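Local coordinates for protein toll (Drosophila melanogaster, PDB 4LXR) that serves as the cell-surface receptor for the cleaved cytokine Spätzle, setting dorsal-ventral polarity in the embryo and switching on antifungal innate immunity, at residues N265-V271 and N290-I296; V278-P284 and A301-P307; M394-R400 and L418-D424. All coordinates share one frame; numbering follows the deposited sequence.

In the fold
All three contacts join neighbouring turns of the leucine-rich repeat solenoid in the extracellular part of Toll, and each is partly buried, with leucines inward and polar groups outward. Contacts 1 and 2 hold the same pair, repeats 6 and 7: contact 1 where the chain enters strands 270-273 and 296-299, contact 2 beyond those strands, their centres about 20 Å apart. Contact 3 joins repeats 11 and 12, its centre about 36 Å from that of contact 1. Their chemistry differs with place. Contact 1 mixes amide and histidine-carboxylate bonds with backbone bonds, contact 2 pairs leucine packing with backbone bonds, and contact 3 combines a buried asparagine with outer salt bridges, one near a glycan.

Contact 1 of 3, residues N265-V271 and N290-I296; sequences NKHLNEV and NQPELQI
Asn269 meets the following repeat with both its side chain and its backbone. Its CG lies anti to the backbone N (chi1 175°), which carries ND2 across to Gln295 OE1 at 2.7 Å and to Glu293 O at 3.2 Å. Asn269 O in turn accepts from Gln295 N and from Ile296 N, so one residue that both donates and accepts ties down Glu293, Gln295 and Ile296. A leucine here would probably leave Glu293 O and Gln295 OE1 without this donor and the Gln295 amide freer to turn. Beside this, His267 ND1 donates to Glu293 OE1 (2.9 Å) in the ring plane, meeting it on the syn side but 32° out of the carboxylate plane. Long Lys266, bent at chi2, lets NZ donate a hydrogen bond to Asn290 O, 3.0 Å away.

Further in, Gln291 NE2 donates to Asn265 O from above the carbonyl plane, 3.0 Å away, while Gln291 OE1 takes a bond from a water that also donates to Leu268 O. Asn265 ND2 is held by Leu241 O and Phe238 O. Val271 N bonds to Ile296 O, and Glu270 pairs with Ile296 in a parallel bridge, the entry into the parallel strands of a leucine-rich repeat solenoid.

Contact 2 of 3, residues V278-P284 and A301-P307; sequences VPLATLP and AELQSLP
Leu303 reaches from its own repeat against the carbonyl of Leu280. Its CB stands 4.1 Å from Leu280 O, and CG follows along the same carbonyl. CD2 comes within 3.3 Å of Leu280 O and touches two leucines of the other segment, 3.8 Å from Leu283 CG and 4.0 Å from Leu280 CG. Leu303 lies alongside Leu280, pointing the same way, but crosses Leu283 at about a right angle, so the single methyl CD2 serves both neighbours. Leu280, with CG anti to its backbone N (chi1 168°), also covers the methyl of Ala301.

The two segments carry matching Leu-x-x-Leu-Pro sequences, a recurring element of leucine-rich repeats: Leu303 follows Leu280, Leu306 follows Leu283, and Pro307 follows Pro284 in the next turn of the solenoid. Counted back from Leu303, Ala301 probably takes the place of the consensus asparagine, and its N and that of Leu303 are bound by Asn325 OD1 of the repeat beyond.

Backbone bonds join the same segments. Leu280 N donates to Ala301 O at 2.9 Å, and Gln304 N to Ala281 O at 2.7 Å. Thr282 OG1 donates to Ser305 O from above the carbonyl plane, a short bond of 2.6 Å that a hydroxyl close to the backbone can make. The Pro307 ring, which has no N-H to satisfy, rests CG and CD against Leu283 O, each at 3.5 Å.

Contact 3 of 3, residues M394-R400 and L418-D424; sequences MSRNRLR and LDHNDID. With NAG (2-acetamido-2-deoxy-beta-D-glucopyranose), chain E.
The asparagine position of the leucine-rich repeat is the centre of this contact, where Asn421 reaches back to Met394 of the preceding repeat. Asn421 ND2 donates almost straight to Met394 O at 3.0 Å (171°) and also to Leu418 O, both acceptors lying in the amide plane, fixing its rotation. Its OD1 faces Leu399 N, though that oxygen's place is less sure. Asparagine suits the site because one small amide can donate to and accept from buried backbone. In the Leu-x-Leu-x-x-Asn-x-Leu consensus, Asn397 holds the same place one repeat earlier, bonded to Leu375 N and Leu370 O. Leu418 CD2 packs on Leu399 CD1 at 3.8 Å and on Met394 CB, methionine standing in for a consensus leucine.

Buried too, Ser395 OG donates to Asp419 OD1 (2.7 Å) from above the carboxylate plane. Salt bridges edge this core: Arg398, bent at chi2 and chi3, folds its guanidinium back so that Asp422 OD2 sits over one face, and Arg400 NH1 bonds weakly to Asp424 OD1 at 3.0 Å. One water joins Asn397 O, His420 O and NAG O6; His420 ND1 is hydrogen-bonded with Asn455 ND2, and NAG O7 lies at the ring edge, 3.2 Å from His420 CE1.

Contact 1 of 3, residues N265-V271 and N290-I296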
loop_
_atom_site.group_PDB
_atom_site.type_symbol
_atom_site.label_atom_id
_atom_site.label_comp_id
_atom_site.label_asym_id
_atom_site.label_seq_id
_atom_site.Cartn_x
_atom_site.Cartn_y
_atom_site.Cartn_z
ATOM N N ASN A 265 16.109 -5.961 -39.655
ATOM C CA ASN A 265 16.270 -6.633 -38.378
ATOM C C ASN A 265 15.050 -7.497 -38.059
ATOM O O ASN A 265 14.207 -7.124 -37.226
ATOM C CB ASN A 265 16.490 -5.601 -37.277
ATOM C CG ASN A 265 17.441 -4.505 -37.699
ATOM O OD1 ASN A 265 17.016 -3.421 -38.087
ATOM N ND2 ASN A 265 18.741 -4.789 -37.643
ATOM N N LYS A 266 14.973 -8.648 -38.724
ATOM C CA LYS A 266 13.795 -9.524 -38.693
ATOM C C LYS A 266 13.854 -10.608 -37.614
ATOM O O LYS A 266 13.113 -11.592 -37.660
ATOM C CB LYS A 266 13.607 -10.187 -40.065
ATOM C CG LYS A 266 13.103 -9.240 -41.135
ATOM C CD LYS A 266 11.808 -8.550 -40.680
ATOM C CE LYS A 266 11.172 -7.793 -41.838
ATOM N NZ LYS A 266 10.212 -6.777 -41.349
ATOM N N HIS A 267 14.752 -10.439 -36.658
ATOM C CA HIS A 267 14.831 -11.345 -35.535
ATOM C C HIS A 267 14.574 -10.595 -34.245
ATOM O O HIS A 267 14.783 -11.135 -33.158
ATOM C CB HIS A 267 16.190 -12.053 -35.510
ATOM C CG HIS A 267 16.337 -13.065 -36.599
ATOM N ND1 HIS A 267 15.585 -14.219 -36.634
ATOM C CD2 HIS A 267 17.105 -13.081 -37.715
ATOM C CE1 HIS A 267 15.898 -14.914 -37.714
ATOM N NE2 HIS A 267 16.817 -14.246 -38.386
ATOM N N LEU A 268 14.130 -9.346 -34.376
ATOM C CA LEU A 268 13.850 -8.509 -33.207
ATOM C C LEU A 268 12.883 -9.218 -32.274
ATOM O O LEU A 268 11.866 -9.761 -32.706
ATOM C CB LEU A 268 13.251 -7.159 -33.606
ATOM C CG LEU A 268 14.173 -6.039 -34.087
ATOM C CD1 LEU A 268 13.352 -4.806 -34.465
ATOM C CD2 LEU A 268 15.195 -5.705 -33.013
ATOM N N ASN A 269 13.228 -9.226 -30.997
ATOM C CA ASN A 269 12.387 -9.805 -29.973
ATOM C C ASN A 269 11.866 -8.738 -28.994
ATOM O O ASN A 269 10.784 -8.873 -28.434
ATOM C CB ASN A 269 13.167 -10.910 -29.229
ATOM C CG ASN A 269 12.397 -11.479 -28.057
ATOM O OD1 ASN A 269 12.689 -11.161 -26.904
ATOM N ND2 ASN A 269 11.391 -12.312 -28.345
ATOM N N GLU A 270 12.643 -7.679 -28.795
ATOM C CA GLU A 270 12.273 -6.627 -27.848
ATOM C C GLU A 270 12.870 -5.303 -28.300
ATOM O O GLU A 270 14.056 -5.239 -28.635
ATOM C CB GLU A 270 12.741 -6.961 -26.412
ATOM C CG GLU A 270 12.666 -5.772 -25.422
ATOM C CD GLU A 270 12.570 -6.185 -23.940
ATOM O OE1 GLU A 270 12.320 -5.302 -23.086
ATOM O OE2 GLU A 270 12.736 -7.381 -23.622
ATOM N N VAL A 271 12.040 -4.261 -28.346
ATOM C CA VAL A 271 12.521 -2.896 -28.573
ATOM C C VAL A 271 12.043 -1.983 -27.442
ATOM O O VAL A 271 10.874 -2.046 -27.038
ATOM C CB VAL A 271 12.071 -2.331 -29.951
ATOM C CG1 VAL A 271 12.556 -0.900 -30.119
ATOM C CG2 VAL A 271 12.595 -3.219 -31.107
ATOM N N ASN A 290 5.478 -6.752 -39.530
ATOM C CA ASN A 290 6.132 -7.857 -40.231
ATOM C C ASN A 290 7.341 -8.429 -39.499
ATOM O O ASN A 290 8.325 -8.813 -40.122
ATOM C CB ASN A 290 6.527 -7.428 -41.646
ATOM C CG ASN A 290 5.328 -7.009 -42.476
ATOM O OD1 ASN A 290 5.190 -5.846 -42.850
ATOM N ND2 ASN A 290 4.454 -7.961 -42.769
ATOM N N GLN A 291 7.248 -8.485 -38.176
ATOM C CA GLN A 291 8.301 -9.023 -37.324
ATOM C C GLN A 291 7.860 -10.354 -36.729
ATOM O O GLN A 291 7.020 -10.384 -35.824
ATOM C CB GLN A 291 8.605 -8.022 -36.204
ATOM C CG GLN A 291 9.285 -6.761 -36.705
ATOM C CD GLN A 291 10.757 -6.992 -37.020
ATOM O OE1 GLN A 291 11.301 -8.064 -36.744
ATOM N NE2 GLN A 291 11.407 -5.985 -37.590
ATOM N N PRO A 292 8.412 -11.466 -37.235
ATOM C CA PRO A 292 7.867 -12.766 -36.817
ATOM C C PRO A 292 8.236 -13.165 -35.377
ATOM O O PRO A 292 7.566 -14.019 -34.808
ATOM C CB PRO A 292 8.458 -13.747 -37.847
ATOM C CG PRO A 292 9.723 -13.087 -38.333
ATOM C CD PRO A 292 9.450 -11.595 -38.278
ATOM N N GLU A 293 9.251 -12.544 -34.783
ATOM C CA GLU A 293 9.708 -12.967 -33.454
ATOM C C GLU A 293 9.568 -11.869 -32.388
ATOM O O GLU A 293 10.045 -12.022 -31.265
ATOM C CB GLU A 293 11.163 -13.464 -33.526
ATOM C CG GLU A 293 11.343 -14.790 -34.287
ATOM C CD GLU A 293 12.794 -15.036 -34.737
ATOM O OE1 GLU A 293 13.686 -14.231 -34.396
ATOM O OE2 GLU A 293 13.049 -16.040 -35.434
ATOM N N LEU A 294 8.939 -10.755 -32.746
ATOM C CA LEU A 294 8.817 -9.629 -31.819
ATOM C C LEU A 294 7.809 -9.920 -30.699
ATOM O O LEU A 294 6.666 -10.262 -30.981
ATOM C CB LEU A 294 8.407 -8.380 -32.583
ATOM C CG LEU A 294 8.238 -7.079 -31.800
ATOM C CD1 LEU A 294 9.538 -6.678 -31.057
ATOM C CD2 LEU A 294 7.823 -5.998 -32.780
ATOM N N GLN A 295 8.241 -9.799 -29.444
ATOM C CA GLN A 295 7.378 -10.092 -28.302
ATOM C C GLN A 295 7.119 -8.910 -27.372
ATOM O O GLN A 295 6.050 -8.820 -26.779
ATOM C CB GLN A 295 7.934 -11.242 -27.466
ATOM C CG GLN A 295 7.984 -12.574 -28.170
ATOM C CD GLN A 295 8.540 -13.666 -27.279
ATOM O OE1 GLN A 295 9.652 -13.551 -26.768
ATOM N NE2 GLN A 295 7.764 -14.727 -27.080
ATOM N N ILE A 296 8.100 -8.026 -27.213
ATOM C CA ILE A 296 8.016 -6.992 -26.178
ATOM C C ILE A 296 8.276 -5.587 -26.713
ATOM O O ILE A 296 9.272 -5.345 -27.420
ATOM C CB ILE A 296 9.031 -7.261 -25.057
ATOM C CG1 ILE A 296 8.714 -8.589 -24.371
ATOM C CG2 ILE A 296 9.042 -6.091 -24.045
ATOM C CD1 ILE A 296 9.842 -9.113 -23.520
HETATM O O HOH W 1 14.367 -13.366 -32.103
HETATM O O HOH W 2 10.929 -10.231 -35.168
#

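Contact 2 of 3, residues V278-P284 and A301-P307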
loop_
_atom_site.group_PDB
_atom_site.type_symbol
_atom_site.label_atom_id
_atom_site.label_comp_id
_atom_site.label_asym_id
_atom_site.label_seq_id
_atom_site.Cartn_x
_atom_site.Cartn_y
_atom_site.Cartn_z
ATOM N N VAL A 278 12.440 14.581 -25.452
ATOM C CA VAL A 278 11.609 15.598 -26.098
ATOM C C VAL A 278 10.313 14.935 -26.564
ATOM O O VAL A 278 10.210 13.718 -26.566
ATOM C CB VAL A 278 12.325 16.310 -27.305
ATOM C CG1 VAL A 278 13.463 17.190 -26.820
ATOM C CG2 VAL A 278 12.800 15.296 -28.349
ATOM N N PRO A 279 9.306 15.733 -26.925
ATOM C CA PRO A 279 8.114 15.092 -27.490
ATOM C C PRO A 279 8.383 14.419 -28.834
ATOM O O PRO A 279 8.957 15.014 -29.745
ATOM C CB PRO A 279 7.141 16.265 -27.676
ATOM C CG PRO A 279 7.567 17.267 -26.653
ATOM C CD PRO A 279 9.063 17.145 -26.573
ATOM N N LEU A 280 7.963 13.168 -28.936
ATOM C CA LEU A 280 7.988 12.438 -30.191
ATOM C C LEU A 280 6.523 12.192 -30.552
ATOM O O LEU A 280 5.861 11.355 -29.941
ATOM C CB LEU A 280 8.742 11.112 -30.000
ATOM C CG LEU A 280 8.677 10.044 -31.091
ATOM C CD1 LEU A 280 9.223 10.597 -32.384
ATOM C CD2 LEU A 280 9.447 8.806 -30.667
ATOM N N ALA A 281 6.022 12.933 -31.535
ATOM C CA ALA A 281 4.588 13.015 -31.791
ATOM C C ALA A 281 3.962 11.683 -32.185
ATOM O O ALA A 281 2.879 11.337 -31.710
ATOM C CB ALA A 281 4.296 14.074 -32.835
ATOM N N THR A 282 4.647 10.940 -33.045
ATOM C CA THR A 282 4.156 9.646 -33.496
ATOM C C THR A 282 5.308 8.754 -33.959
ATOM O O THR A 282 6.462 9.163 -33.959
ATOM C CB THR A 282 3.184 9.793 -34.677
ATOM O OG1 THR A 282 2.466 8.563 -34.850
ATOM C CG2 THR A 282 3.957 10.155 -35.983
ATOM N N LEU A 283 4.979 7.525 -34.340
ATOM C CA LEU A 283 5.951 6.602 -34.905
ATOM C C LEU A 283 5.591 6.373 -36.379
ATOM O O LEU A 283 4.411 6.398 -36.749
ATOM C CB LEU A 283 5.947 5.286 -34.123
ATOM C CG LEU A 283 6.278 5.437 -32.632
ATOM C CD1 LEU A 283 5.959 4.147 -31.861
ATOM C CD2 LEU A 283 7.752 5.809 -32.472
ATOM N N PRO A 284 6.610 6.173 -37.231
ATOM C CA PRO A 284 6.377 5.962 -38.666
ATOM C C PRO A 284 5.531 4.722 -38.965
ATOM O O PRO A 284 5.438 3.804 -38.149
ATOM C CB PRO A 284 7.801 5.793 -39.235
ATOM C CG PRO A 284 8.634 5.389 -38.049
ATOM C CD PRO A 284 8.043 6.129 -36.889
ATOM N N ALA A 301 7.305 8.289 -24.924
ATOM C CA ALA A 301 7.990 9.384 -25.596
ATOM C C ALA A 301 7.052 10.560 -25.906
ATOM O O ALA A 301 7.281 11.308 -26.863
ATOM C CB ALA A 301 8.632 8.865 -26.867
ATOM N N GLU A 302 6.010 10.724 -25.088
ATOM C CA GLU A 302 4.963 11.745 -25.292
ATOM C C GLU A 302 4.219 11.524 -26.610
ATOM O O GLU A 302 3.862 12.477 -27.295
ATOM C CB GLU A 302 5.522 13.168 -25.271
ATOM C CG GLU A 302 6.708 13.388 -24.377
ATOM C CD GLU A 302 6.317 13.506 -22.949
ATOM O OE1 GLU A 302 6.503 12.519 -22.201
ATOM O OE2 GLU A 302 5.833 14.595 -22.579
ATOM N N LEU A 303 4.001 10.266 -26.969
ATOM C CA LEU A 303 3.397 9.950 -28.251
ATOM C C LEU A 303 1.974 10.499 -28.270
ATOM O O LEU A 303 1.216 10.327 -27.298
ATOM C CB LEU A 303 3.414 8.428 -28.480
ATOM C CG LEU A 303 4.798 7.801 -28.688
ATOM C CD1 LEU A 303 4.788 6.289 -28.389
ATOM C CD2 LEU A 303 5.335 8.094 -30.105
ATOM N N GLN A 304 1.628 11.171 -29.365
ATOM C CA GLN A 304 0.322 11.818 -29.490
ATOM C C GLN A 304 -0.685 10.921 -30.207
ATOM O O GLN A 304 -1.884 10.982 -29.934
ATOM C CB GLN A 304 0.451 13.166 -30.212
ATOM C CG GLN A 304 0.817 14.312 -29.288
ATOM C CD GLN A 304 1.136 15.583 -30.037
ATOM O OE1 GLN A 304 2.274 16.044 -30.027
ATOM N NE2 GLN A 304 0.131 16.162 -30.698
ATOM N N SER A 305 -0.182 10.089 -31.118
ATOM C CA SER A 305 -1.014 9.141 -31.851
ATOM C C SER A 305 -0.153 8.050 -32.485
ATOM O O SER A 305 1.065 8.213 -32.635
ATOM C CB SER A 305 -1.836 9.863 -32.927
ATOM O OG SER A 305 -0.990 10.469 -33.879
ATOM N N LEU A 306 -0.788 6.931 -32.829
ATOM C CA LEU A 306 -0.106 5.814 -33.477
ATOM C C LEU A 306 -0.802 5.467 -34.795
ATOM O O LEU A 306 -2.020 5.617 -34.922
ATOM C CB LEU A 306 -0.111 4.590 -32.565
ATOM C CG LEU A 306 0.511 4.770 -31.179
ATOM C CD1 LEU A 306 0.305 3.512 -30.325
ATOM C CD2 LEU A 306 1.989 5.135 -31.287
ATOM N N PRO A 307 -0.032 5.004 -35.789
ATOM C CA PRO A 307 -0.656 4.567 -37.040
ATOM C C PRO A 307 -1.192 3.152 -36.877
ATOM O O PRO A 307 -0.536 2.325 -36.221
ATOM C CB PRO A 307 0.518 4.571 -38.035
ATOM C CG PRO A 307 1.717 4.235 -37.168
ATOM C CD PRO A 307 1.437 4.907 -35.826
HETATM O O HOH W 3 0.430 12.435 -33.837
#

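Contact 3 of 3, residues M394-R400 and L418-D424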
loop_
_atom_site.group_PDB
_atom_site.type_symbol
_atom_site.label_atom_id
_atom_site.label_comp_id
_atom_site.label_asym_id
_atom_site.label_seq_id
_atom_site.Cartn_x
_atom_site.Cartn_y
_atom_site.Cartn_z
ATOM N N MET A 394 -8.909 0.282 -14.288
ATOM C CA MET A 394 -9.451 1.477 -14.917
ATOM C C MET A 394 -9.596 2.588 -13.898
ATOM O O MET A 394 -10.488 3.451 -14.009
ATOM C CB MET A 394 -10.792 1.192 -15.595
ATOM C CG MET A 394 -10.705 0.096 -16.653
ATOM S SD MET A 394 -12.199 -0.019 -17.631
ATOM C CE MET A 394 -12.254 1.566 -18.444
ATOM N N SER A 395 -8.706 2.556 -12.910
ATOM C CA SER A 395 -8.666 3.563 -11.852
ATOM C C SER A 395 -8.431 4.955 -12.393
ATOM O O SER A 395 -7.704 5.129 -13.374
ATOM C CB SER A 395 -7.538 3.230 -10.879
ATOM O OG SER A 395 -7.572 1.855 -10.577
ATOM N N ARG A 396 -9.026 5.941 -11.728
ATOM C CA ARG A 396 -8.805 7.347 -12.037
ATOM C C ARG A 396 -9.066 7.635 -13.517
ATOM O O ARG A 396 -8.193 8.131 -14.238
ATOM C CB ARG A 396 -7.398 7.790 -11.604
ATOM C CG ARG A 396 -7.191 7.794 -10.072
ATOM C CD ARG A 396 -5.738 8.052 -9.657
ATOM N NE ARG A 396 -4.847 7.083 -10.288
ATOM C CZ ARG A 396 -4.560 5.887 -9.787
ATOM N NH1 ARG A 396 -5.048 5.503 -8.618
ATOM N NH2 ARG A 396 -3.778 5.073 -10.461
ATOM N N ASN A 397 -10.270 7.278 -13.960
ATOM C CA ASN A 397 -10.822 7.752 -15.223
ATOM C C ASN A 397 -12.007 8.672 -14.896
ATOM O O ASN A 397 -12.058 9.221 -13.809
ATOM C CB ASN A 397 -11.213 6.577 -16.123
ATOM C CG ASN A 397 -10.032 6.033 -16.923
ATOM O OD1 ASN A 397 -9.855 6.391 -18.087
ATOM N ND2 ASN A 397 -9.220 5.169 -16.304
ATOM N N ARG A 398 -12.936 8.856 -15.829
ATOM C CA ARG A 398 -14.157 9.627 -15.577
ATOM C C ARG A 398 -15.361 8.736 -15.861
ATOM O O ARG A 398 -16.356 9.187 -16.433
ATOM C CB ARG A 398 -14.239 10.860 -16.480
ATOM C CG ARG A 398 -12.987 11.754 -16.509
ATOM C CD ARG A 398 -12.516 12.175 -15.129
ATOM N NE ARG A 398 -13.554 12.883 -14.390
ATOM C CZ ARG A 398 -13.884 12.640 -13.124
ATOM N NH1 ARG A 398 -13.263 11.691 -12.431
ATOM N NH2 ARG A 398 -14.850 13.348 -12.552
ATOM N N LEU A 399 -15.267 7.466 -15.476
ATOM C CA LEU A 399 -16.300 6.491 -15.828
ATOM C C LEU A 399 -17.611 6.855 -15.181
ATOM O O LEU A 399 -17.660 7.126 -13.989
ATOM C CB LEU A 399 -15.896 5.080 -15.404
ATOM C CG LEU A 399 -14.730 4.465 -16.172
ATOM C CD1 LEU A 399 -14.457 3.042 -15.662
ATOM C CD2 LEU A 399 -15.113 4.456 -17.637
ATOM N N ARG A 400 -18.670 6.871 -15.976
ATOM C CA ARG A 400 -19.983 7.237 -15.477
ATOM C C ARG A 400 -21.007 6.142 -15.811
ATOM O O ARG A 400 -21.909 5.865 -15.020
ATOM C CB ARG A 400 -20.397 8.613 -16.020
ATOM C CG ARG A 400 -21.881 8.785 -16.288
ATOM C CD ARG A 400 -22.456 9.994 -15.561
ATOM N NE ARG A 400 -23.912 10.070 -15.690
ATOM C CZ ARG A 400 -24.764 9.360 -14.953
ATOM N NH1 ARG A 400 -24.305 8.516 -14.031
ATOM N NH2 ARG A 400 -26.073 9.486 -15.137
ATOM N N LEU A 418 -12.042 -0.311 -10.395
ATOM C CA LEU A 418 -12.754 0.819 -10.953
ATOM C C LEU A 418 -12.721 1.988 -9.987
ATOM O O LEU A 418 -13.584 2.864 -10.043
ATOM C CB LEU A 418 -14.206 0.442 -11.286
ATOM C CG LEU A 418 -14.360 -0.617 -12.384
ATOM C CD1 LEU A 418 -15.818 -0.964 -12.600
ATOM C CD2 LEU A 418 -13.699 -0.170 -13.705
ATOM N N ASP A 419 -11.715 2.016 -9.116
ATOM C CA ASP A 419 -11.637 3.060 -8.091
ATOM C C ASP A 419 -11.393 4.473 -8.662
ATOM O O ASP A 419 -10.689 4.621 -9.648
ATOM C CB ASP A 419 -10.558 2.714 -7.058
ATOM C CG ASP A 419 -9.270 2.202 -7.705
ATOM O OD1 ASP A 419 -9.354 1.374 -8.627
ATOM O OD2 ASP A 419 -8.167 2.629 -7.303
ATOM N N HIS A 420 -11.967 5.493 -8.015
ATOM C CA HIS A 420 -11.763 6.902 -8.374
ATOM C C HIS A 420 -12.384 7.226 -9.738
ATOM O O HIS A 420 -11.719 7.686 -10.657
ATOM C CB HIS A 420 -10.269 7.290 -8.344
ATOM C CG HIS A 420 -9.538 6.803 -7.128
ATOM N ND1 HIS A 420 -9.839 7.235 -5.853
ATOM C CD2 HIS A 420 -8.522 5.919 -6.995
ATOM C CE1 HIS A 420 -9.042 6.638 -4.987
ATOM N NE2 HIS A 420 -8.227 5.840 -5.654
ATOM N N ASN A 421 -13.668 6.954 -9.857
ATOM C CA ASN A 421 -14.407 7.261 -11.065
ATOM C C ASN A 421 -15.700 7.973 -10.674
ATOM O O ASN A 421 -15.817 8.448 -9.542
ATOM C CB ASN A 421 -14.652 5.979 -11.870
ATOM C CG ASN A 421 -13.465 5.619 -12.747
ATOM O OD1 ASN A 421 -13.189 6.319 -13.719
ATOM N ND2 ASN A 421 -12.748 4.540 -12.404
ATOM N N ASP A 422 -16.659 8.060 -11.592
ATOM C CA ASP A 422 -17.931 8.727 -11.297
ATOM C C ASP A 422 -19.079 7.743 -11.414
ATOM O O ASP A 422 -20.145 8.076 -11.929
ATOM C CB ASP A 422 -18.173 9.893 -12.254
ATOM C CG ASP A 422 -17.360 11.115 -11.900
ATOM O OD1 ASP A 422 -17.473 11.593 -10.752
ATOM O OD2 ASP A 422 -16.605 11.597 -12.769
ATOM N N ILE A 423 -18.852 6.521 -10.952
ATOM C CA ILE A 423 -19.822 5.452 -11.117
ATOM C C ILE A 423 -20.917 5.478 -10.062
ATOM O O ILE A 423 -20.641 5.355 -8.867
ATOM C CB ILE A 423 -19.132 4.084 -11.082
ATOM C CG1 ILE A 423 -18.049 4.024 -12.163
ATOM C CG2 ILE A 423 -20.149 2.981 -11.253
ATOM C CD1 ILE A 423 -17.026 2.935 -11.941
ATOM N N ASP A 424 -22.164 5.634 -10.499
ATOM C CA ASP A 424 -23.283 5.573 -9.555
ATOM C C ASP A 424 -24.229 4.387 -9.805
ATOM O O ASP A 424 -25.174 4.157 -9.041
ATOM C CB ASP A 424 -24.045 6.913 -9.513
ATOM C CG ASP A 424 -24.768 7.231 -10.814
ATOM O OD1 ASP A 424 -24.608 6.487 -11.808
ATOM O OD2 ASP A 424 -25.494 8.250 -10.844
HETATM C C1 NAG E . -11.739 10.514 -5.373
HETATM C C2 NAG E . -10.454 10.972 -4.656
HETATM C C3 NAG E . -10.067 12.384 -5.097
HETATM C C4 NAG E . -10.008 12.484 -6.617
HETATM C C5 NAG E . -11.337 12.016 -7.199
HETATM C C6 NAG E . -11.384 12.055 -8.709
HETATM C C7 NAG E . -10.099 9.947 -2.446
HETATM C C8 NAG E . -10.358 10.065 -0.974
HETATM N N2 NAG E . -10.609 10.920 -3.211
HETATM O O3 NAG E . -8.814 12.710 -4.510
HETATM O O4 NAG E . -9.800 13.835 -7.014
HETATM O O5 NAG E . -11.575 10.658 -6.803
HETATM O O6 NAG E . -10.414 11.187 -9.280
HETATM O O7 NAG E . -9.459 9.013 -2.921
HETATM O O HOH W 4 -5.495 2.625 -7.524
HETATM O O HOH W 5 -10.630 10.143 -11.604
HETATM O O HOH W 6 -22.929 3.898 -13.429
#